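Local coordinates for protein putative branched-chain amino acid aminotransferase IlvE (Streptococcus mutans, PDB 4DQN) that probably catalyses the pyridoxal-phosphate-dependent transfer of the amino group between leucine, isoleucine or valine and 2-oxoglutarate, at residues 63-68 with 290-295; 124-129 with 328-333. All coordinates share one frame; numbering follows the deposited sequence.

Overall arrangement
Both contacts lie on one side of the antiparallel sheet in which strands 59-68 and 126-136 are neighbours, and they sit close together, their centres about 8 Å apart. Interaction 1, its centre about 8 Å from that of the chain, ties this sheet to the start of strand 292-301 in the mixed sheet. Interaction 2, its centre about 14 Å from that of the chain, sets strand 126-136 against the end of helix 316-329. Each is partly buried and small in area. Their chemistry differs: the inner contact is polar, a lysine ammonium and a water, whereas the outer one is an aromatic ring with two carbonyl oxygens at its edge and a methyl set obliquely to it. Backbone pairing of Leu64 with Leu129 and Ala66 with Leu127 joins them.

Interaction 1 of 2, residues 63-68 with 290-295; sequences GLKAYR and AAVISP
Lys65 reaches from strand 59-68 to the turn that precedes strand 292-301, where its ammonium group meets the backbone of Ala290. A first torsion of -77° puts CG anti to the carbonyl carbon, and from there the chain runs fully extended, so that it is the NZ end that makes the contact. Lys65 NZ lies 3.5 Å from Ala290 O without a direct hydrogen bond; a water closes the gap, accepting from Lys65 NZ at 2.8 Å and donating to Ala290 O at 2.9 Å. The firmer hold on the ammonium is its hydrogen bond to Thr289 O, so two successive carbonyls of the turn, one directly and one through water, help to satisfy a buried charge. Val292, which opens the strand, adds a nonpolar flank: its CG2 branch, turned beside its own backbone N, comes to 4.1 Å from Lys65 NZ. The side chain of Ala290 points away from the lysine and packs on Phe16; it lies about 8 Å from that of Lys188, the predicted attachment point of pyridoxal phosphate, which carries no cofactor adduct here. The contact thus bridges the two sheets of this class-IV aminotransferase: Lys65 also packs on Thr126 of adjacent strand 126-136, while Val292 rests on Tyr322 and Thr326 of helix 316-329.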
ATOM      1  N   GLY A  63      -4.577  -6.599 -14.811  1.00 25.07           N
ATOM      2  CA  GLY A  63      -3.747  -7.438 -15.649  1.00 25.38           C
ATOM      3  C   GLY A  63      -4.665  -8.260 -16.521  1.00 27.97           C
ATOM      4  O   GLY A  63      -5.588  -8.913 -16.017  1.00 29.48           O
ATOM      5  N   LEU A  64      -4.427  -8.226 -17.826  1.00 27.82           N
ATOM      6  CA  LEU A  64      -5.250  -8.994 -18.756  1.00 26.98           C
ATOM      7  C   LEU A  64      -4.434  -9.251 -20.004  1.00 27.01           C
ATOM      8  O   LEU A  64      -3.444  -8.564 -20.254  1.00 27.72           O
ATOM      9  CB  LEU A  64      -6.573  -8.276 -19.076  1.00 26.81           C
ATOM     10  CG  LEU A  64      -6.577  -6.922 -19.803  1.00 27.87           C
ATOM     11  CD1 LEU A  64      -7.956  -6.620 -20.381  1.00 28.54           C
ATOM     12  CD2 LEU A  64      -6.107  -5.769 -18.897  1.00 26.12           C
ATOM     13  N   LYS A  65      -4.825 -10.260 -20.778  1.00 25.09           N
ATOM     14  CA  LYS A  65      -4.015 -10.678 -21.915  1.00 25.81           C
ATOM     15  C   LYS A  65      -4.738 -10.525 -23.248  1.00 27.46           C
ATOM     16  O   LYS A  65      -5.968 -10.611 -23.310  1.00 25.50           O
ATOM     17  CB  LYS A  65      -3.563 -12.137 -21.728  1.00 24.92           C
ATOM     18  CG  LYS A  65      -2.422 -12.288 -20.728  1.00 28.78           C
ATOM     19  CD  LYS A  65      -2.213 -13.755 -20.336  1.00 26.75           C
ATOM     20  CE  LYS A  65      -0.934 -13.945 -19.543  1.00 30.71           C
ATOM     21  NZ  LYS A  65      -0.762 -15.369 -19.118  1.00 33.61           N
ATOM     22  N   ALA A  66      -3.959 -10.275 -24.304  1.00 25.36           N
ATOM     23  CA  ALA A  66      -4.474 -10.317 -25.671  1.00 28.03           C
ATOM     24  C   ALA A  66      -3.914 -11.577 -26.300  1.00 26.57           C
ATOM     25  O   ALA A  66      -2.732 -11.892 -26.123  1.00 25.84           O
ATOM     26  CB  ALA A  66      -4.042  -9.068 -26.474  1.00 27.14           C
ATOM     27  N   TYR A  67      -4.757 -12.295 -27.034  1.00 26.80           N
ATOM     28  CA  TYR A  67      -4.405 -13.611 -27.546  1.00 28.38           C
ATOM     29  C   TYR A  67      -4.502 -13.592 -29.062  1.00 31.37           C
ATOM     30  O   TYR A  67      -5.513 -13.145 -29.602  1.00 29.21           O
ATOM     31  CB  TYR A  67      -5.406 -14.650 -27.009  1.00 28.47           C
ATOM     32  CG  TYR A  67      -5.482 -14.727 -25.495  1.00 25.92           C
ATOM     33  CD1 TYR A  67      -6.282 -13.843 -24.767  1.00 27.24           C
ATOM     34  CD2 TYR A  67      -4.758 -15.685 -24.796  1.00 27.66           C
ATOM     35  CE1 TYR A  67      -6.342 -13.911 -23.373  1.00 27.74           C
ATOM     36  CE2 TYR A  67      -4.817 -15.762 -23.411  1.00 27.52           C
ATOM     37  CZ  TYR A  67      -5.611 -14.874 -22.711  1.00 26.47           C
ATOM     38  OH  TYR A  67      -5.669 -14.958 -21.333  1.00 26.61           O
ATOM     39  N   ARG A  68      -3.474 -14.070 -29.757  1.00 31.54           N
ATOM     40  CA  ARG A  68      -3.604 -14.244 -31.209  1.00 32.23           C
ATOM     41  C   ARG A  68      -4.258 -15.588 -31.523  1.00 31.44           C
ATOM     42  O   ARG A  68      -3.897 -16.615 -30.940  1.00 31.84           O
ATOM     43  CB  ARG A  68      -2.248 -14.129 -31.914  1.00 30.94           C
ATOM     44  CG  ARG A  68      -2.382 -13.961 -33.421  1.00 31.96           C
ATOM     45  CD  ARG A  68      -1.032 -13.875 -34.106  1.00 32.54           C
ATOM     46  NE  ARG A  68      -0.264 -12.696 -33.684  1.00 33.93           N
ATOM     47  CZ  ARG A  68      -0.450 -11.470 -34.174  1.00 33.99           C
ATOM     48  NH1 ARG A  68      -1.385 -11.257 -35.092  1.00 35.40           N
ATOM     49  NH2 ARG A  68       0.304 -10.459 -33.753  1.00 33.72           N
ATOM     50  N   ALA A 290      -1.808 -14.196 -15.032  1.00 35.56           N
ATOM     51  CA  ALA A 290      -0.419 -14.493 -15.360  1.00 34.22           C
ATOM     52  C   ALA A 290      -0.159 -15.988 -15.239  1.00 37.28           C
ATOM     53  O   ALA A 290       0.498 -16.602 -16.086  1.00 40.51           O
ATOM     54  CB  ALA A 290       0.517 -13.707 -14.438  1.00 37.89           C
ATOM     55  N   ALA A 291      -0.704 -16.567 -14.177  1.00 40.48           N
ATOM     56  CA  ALA A 291      -0.505 -17.971 -13.871  1.00 41.76           C
ATOM     57  C   ALA A 291      -1.278 -18.912 -14.812  1.00 42.32           C
ATOM     58  O   ALA A 291      -0.769 -19.975 -15.185  1.00 45.91           O
ATOM     59  CB  ALA A 291      -0.898 -18.225 -12.413  1.00 38.73           C
ATOM     60  N   VAL A 292      -2.484 -18.492 -15.204  1.00 37.56           N
ATOM     61  CA  VAL A 292      -3.501 -19.362 -15.812  1.00 33.54           C
ATOM     62  C   VAL A 292      -3.920 -20.402 -14.779  1.00 34.10           C
ATOM     63  O   VAL A 292      -4.743 -20.110 -13.908  1.00 30.52           O
ATOM     64  CB  VAL A 292      -3.066 -19.997 -17.142  1.00 40.06           C
ATOM     65  CG1 VAL A 292      -4.258 -20.622 -17.812  1.00 33.82           C
ATOM     66  CG2 VAL A 292      -2.455 -18.941 -18.059  1.00 40.67           C
ATOM     67  N   ILE A 293      -3.348 -21.599 -14.849  1.00 29.72           N
ATOM     68  CA  ILE A 293      -3.390 -22.502 -13.702  1.00 30.68           C
ATOM     69  C   ILE A 293      -1.977 -22.932 -13.339  1.00 37.09           C
ATOM     70  O   ILE A 293      -1.219 -23.383 -14.204  1.00 35.74           O
ATOM     71  CB  ILE A 293      -4.276 -23.741 -13.956  1.00 36.37           C
ATOM     72  CG1 ILE A 293      -5.739 -23.315 -14.102  1.00 31.80           C
ATOM     73  CG2 ILE A 293      -4.124 -24.760 -12.810  1.00 33.43           C
ATOM     74  CD1 ILE A 293      -6.687 -24.418 -14.570  1.00 36.05           C
ATOM     75  N   SER A 294      -1.608 -22.756 -12.068  1.00 32.91           N
ATOM     76  CA  SER A 294      -0.363 -23.306 -11.554  1.00 34.31           C
ATOM     77  C   SER A 294      -0.724 -24.484 -10.667  1.00 35.82           C
ATOM     78  O   SER A 294      -1.188 -24.285  -9.547  1.00 36.04           O
ATOM     79  CB  SER A 294       0.406 -22.267 -10.729  1.00 39.83           C
ATOM     80  OG  SER A 294       0.680 -21.104 -11.491  1.00 47.86           O
ATOM     81  N   PRO A 295      -0.528 -25.714 -11.168  1.00 34.24           N
ATOM     82  CA  PRO A 295      -0.848 -26.908 -10.372  1.00 35.77           C
ATOM     83  C   PRO A 295      -0.022 -26.948  -9.092  1.00 36.17           C
ATOM     84  O   PRO A 295       1.180 -26.638  -9.113  1.00 36.12           O
ATOM     85  CB  PRO A 295      -0.433 -28.066 -11.292  1.00 38.94           C
ATOM     86  CG  PRO A 295      -0.465 -27.479 -12.699  1.00 40.69           C
ATOM     87  CD  PRO A 295       0.007 -26.056 -12.500  1.00 39.11           C
TER
HETATM   88  O   HOH W   1       1.895 -15.645 -18.396  1.00 43.25           O

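Interaction 2 of 2, residues 124-129 with 328-333; sequences GATLYL and IQFGDV
Gly124 and Phe330 have the nearest CA atoms across the contact, 8.4 Å apart, with Gly124 at a positive phi of 76° just before strand 126-136 begins. The ring of Phe330 reaches across, and its CZ and CE1 atoms do the touching. Phe330 CZ lies 3.7 Å from Gly124 O, and Phe330 CE1 is 3.9 Å from Ala125 O, which sits in the plane of the ring; both oxygens therefore face ring C-H groups. Thr126 meets the same corner obliquely through its methyl, CG2 to Phe330 CZ 3.7 Å, and the two side chains cross at about a right angle. Helix 316-329 ends here in a Schellman motif: Gly331 takes a phi of 89°, and its N bonds back to Ile328 O at 3.2 Å. This turn carries Phe330 at the C-terminal end of the helix, where a first torsion of -74° sets CG beside the backbone N and directs the ring to the strand. Tyr67 of strand 59-68 stacks edge-to-face with Phe330 and also packs on Thr126. Beyond Phe330, Asp332 OD1 is hydrogen-bonded to Tyr121 OH; just before it, Gln329 O accepts from Gln75 NE2 of strand 74-77.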
ATOM      1  N   GLY A 124       1.720 -20.173 -27.163  1.00 39.26           N
ATOM      2  CA  GLY A 124       1.136 -20.084 -25.834  1.00 37.77           C
ATOM      3  C   GLY A 124       1.459 -18.744 -25.183  1.00 36.92           C
ATOM      4  O   GLY A 124       1.080 -18.474 -24.037  1.00 36.58           O
ATOM      5  N   ALA A 125       2.165 -17.894 -25.924  1.00 35.29           N
ATOM      6  CA  ALA A 125       2.560 -16.581 -25.425  1.00 34.06           C
ATOM      7  C   ALA A 125       1.520 -15.534 -25.813  1.00 31.95           C
ATOM      8  O   ALA A 125       0.760 -15.712 -26.774  1.00 31.70           O
ATOM      9  CB  ALA A 125       3.924 -16.202 -25.954  1.00 34.65           C
ATOM     10  N   THR A 126       1.486 -14.435 -25.064  1.00 26.56           N
ATOM     11  CA  THR A 126       0.418 -13.455 -25.211  1.00 25.25           C
ATOM     12  C   THR A 126       0.952 -12.039 -25.043  1.00 27.71           C
ATOM     13  O   THR A 126       2.107 -11.843 -24.670  1.00 27.19           O
ATOM     14  CB  THR A 126      -0.665 -13.669 -24.134  1.00 29.75           C
ATOM     15  OG1 THR A 126      -0.060 -13.596 -22.832  1.00 25.68           O
ATOM     16  CG2 THR A 126      -1.349 -15.023 -24.302  1.00 27.49           C
ATOM     17  N   LEU A 127       0.110 -11.049 -25.320  1.00 25.46           N
ATOM     18  CA  LEU A 127       0.458  -9.673 -25.004  1.00 26.93           C
ATOM     19  C   LEU A 127      -0.190  -9.329 -23.668  1.00 26.48           C
ATOM     20  O   LEU A 127      -1.413  -9.262 -23.563  1.00 27.82           O
ATOM     21  CB  LEU A 127      -0.031  -8.703 -26.090  1.00 25.53           C
ATOM     22  CG  LEU A 127       0.449  -7.255 -25.878  1.00 26.32           C
ATOM     23  CD1 LEU A 127       1.933  -7.144 -26.146  1.00 27.29           C
ATOM     24  CD2 LEU A 127      -0.333  -6.254 -26.744  1.00 28.42           C
ATOM     25  N   TYR A 128       0.624  -9.122 -22.643  1.00 28.45           N
ATOM     26  CA  TYR A 128       0.092  -8.783 -21.323  1.00 25.77           C
ATOM     27  C   TYR A 128      -0.136  -7.276 -21.220  1.00 26.28           C
ATOM     28  O   TYR A 128       0.756  -6.489 -21.525  1.00 24.74           O
ATOM     29  CB  TYR A 128       1.058  -9.251 -20.231  1.00 24.67           C
ATOM     30  CG  TYR A 128       0.585  -8.950 -18.819  1.00 26.13           C
ATOM     31  CD1 TYR A 128      -0.466  -9.665 -18.241  1.00 27.45           C
ATOM     32  CD2 TYR A 128       1.198  -7.957 -18.066  1.00 27.39           C
ATOM     33  CE1 TYR A 128      -0.894  -9.389 -16.945  1.00 27.98           C
ATOM     34  CE2 TYR A 128       0.786  -7.680 -16.769  1.00 27.13           C
ATOM     35  CZ  TYR A 128      -0.255  -8.395 -16.222  1.00 26.99           C
ATOM     36  OH  TYR A 128      -0.668  -8.104 -14.942  1.00 29.19           O
ATOM     37  N   LEU A 129      -1.334  -6.892 -20.789  1.00 23.90           N
ATOM     38  CA  LEU A 129      -1.684  -5.494 -20.599  1.00 23.03           C
ATOM     39  C   LEU A 129      -1.689  -5.193 -19.113  1.00 23.55           C
ATOM     40  O   LEU A 129      -2.251  -5.955 -18.331  1.00 22.72           O
ATOM     41  CB  LEU A 129      -3.089  -5.226 -21.150  1.00 23.99           C
ATOM     42  CG  LEU A 129      -3.182  -4.765 -22.609  1.00 30.79           C
ATOM     43  CD1 LEU A 129      -2.435  -5.694 -23.513  1.00 29.69           C
ATOM     44  CD2 LEU A 129      -4.625  -4.667 -23.071  1.00 31.70           C
ATOM     45  N   ILE A 328     -10.472 -21.617 -25.061  1.00 25.61           N
ATOM     46  CA  ILE A 328     -11.407 -20.519 -25.233  1.00 28.27           C
ATOM     47  C   ILE A 328     -10.667 -19.202 -25.429  1.00 27.44           C
ATOM     48  O   ILE A 328     -11.005 -18.416 -26.319  1.00 30.66           O
ATOM     49  CB  ILE A 328     -12.339 -20.412 -24.015  1.00 28.69           C
ATOM     50  CG1 ILE A 328     -13.323 -21.582 -24.018  1.00 30.47           C
ATOM     51  CG2 ILE A 328     -13.108 -19.081 -24.019  1.00 29.38           C
ATOM     52  CD1 ILE A 328     -13.979 -21.815 -22.671  1.00 30.29           C
ATOM     53  N   GLN A 329      -9.655 -18.968 -24.601  1.00 27.94           N
ATOM     54  CA  GLN A 329      -8.889 -17.727 -24.669  1.00 29.60           C
ATOM     55  C   GLN A 329      -8.201 -17.562 -26.022  1.00 29.69           C
ATOM     56  O   GLN A 329      -8.238 -16.484 -26.618  1.00 28.71           O
ATOM     57  CB  GLN A 329      -7.885 -17.679 -23.519  1.00 27.55           C
ATOM     58  CG  GLN A 329      -8.550 -17.554 -22.139  1.00 28.56           C
ATOM     59  CD  GLN A 329      -7.605 -17.830 -20.987  1.00 30.04           C
ATOM     60  OE1 GLN A 329      -6.666 -18.615 -21.118  1.00 30.77           O
ATOM     61  NE2 GLN A 329      -7.850 -17.184 -19.840  1.00 29.45           N
ATOM     62  N   PHE A 330      -7.590 -18.632 -26.517  1.00 30.31           N
ATOM     63  CA  PHE A 330      -6.880 -18.564 -27.795  1.00 29.94           C
ATOM     64  C   PHE A 330      -7.783 -18.817 -29.000  1.00 32.33           C
ATOM     65  O   PHE A 330      -7.307 -18.809 -30.139  1.00 30.51           O
ATOM     66  CB  PHE A 330      -5.709 -19.546 -27.825  1.00 28.16           C
ATOM     67  CG  PHE A 330      -4.536 -19.122 -26.989  1.00 29.35           C
ATOM     68  CD1 PHE A 330      -3.520 -18.347 -27.533  1.00 31.27           C
ATOM     69  CD2 PHE A 330      -4.433 -19.527 -25.669  1.00 28.72           C
ATOM     70  CE1 PHE A 330      -2.427 -17.967 -26.762  1.00 30.07           C
ATOM     71  CE2 PHE A 330      -3.344 -19.155 -24.894  1.00 31.71           C
ATOM     72  CZ  PHE A 330      -2.343 -18.370 -25.440  1.00 33.08           C
ATOM     73  N   GLY A 331      -9.071 -19.044 -28.751  1.00 26.70           N
ATOM     74  CA  GLY A 331     -10.060 -19.103 -29.816  1.00 31.48           C
ATOM     75  C   GLY A 331     -10.265 -20.475 -30.436  1.00 30.60           C
ATOM     76  O   GLY A 331     -10.968 -20.593 -31.429  1.00 32.66           O
ATOM     77  N   ASP A 332      -9.646 -21.505 -29.864  1.00 29.48           N
ATOM     78  CA  ASP A 332      -9.742 -22.859 -30.410  1.00 32.72           C
ATOM     79  C   ASP A 332     -10.949 -23.623 -29.877  1.00 36.01           C
ATOM     80  O   ASP A 332     -11.264 -24.702 -30.382  1.00 34.62           O
ATOM     81  CB  ASP A 332      -8.479 -23.664 -30.092  1.00 32.62           C
ATOM     82  CG  ASP A 332      -7.243 -23.112 -30.775  1.00 34.17           C
ATOM     83  OD1 ASP A 332      -7.347 -22.624 -31.921  1.00 34.69           O
ATOM     84  OD2 ASP A 332      -6.163 -23.169 -30.156  1.00 36.55           O
ATOM     85  N   VAL A 333     -11.606 -23.079 -28.851  1.00 31.22           N
ATOM     86  CA  VAL A 333     -12.792 -23.703 -28.252  1.00 30.45           C
ATOM     87  C   VAL A 333     -13.931 -22.681 -28.206  1.00 31.04           C
ATOM     88  O   VAL A 333     -13.686 -21.514 -27.906  1.00 29.20           O
ATOM     89  CB  VAL A 333     -12.486 -24.244 -26.821  1.00 30.14           C
ATOM     90  CG1 VAL A 333     -13.747 -24.751 -26.135  1.00 27.74           C
ATOM     91  CG2 VAL A 333     -11.458 -25.360 -26.876  1.00 32.49           C
TER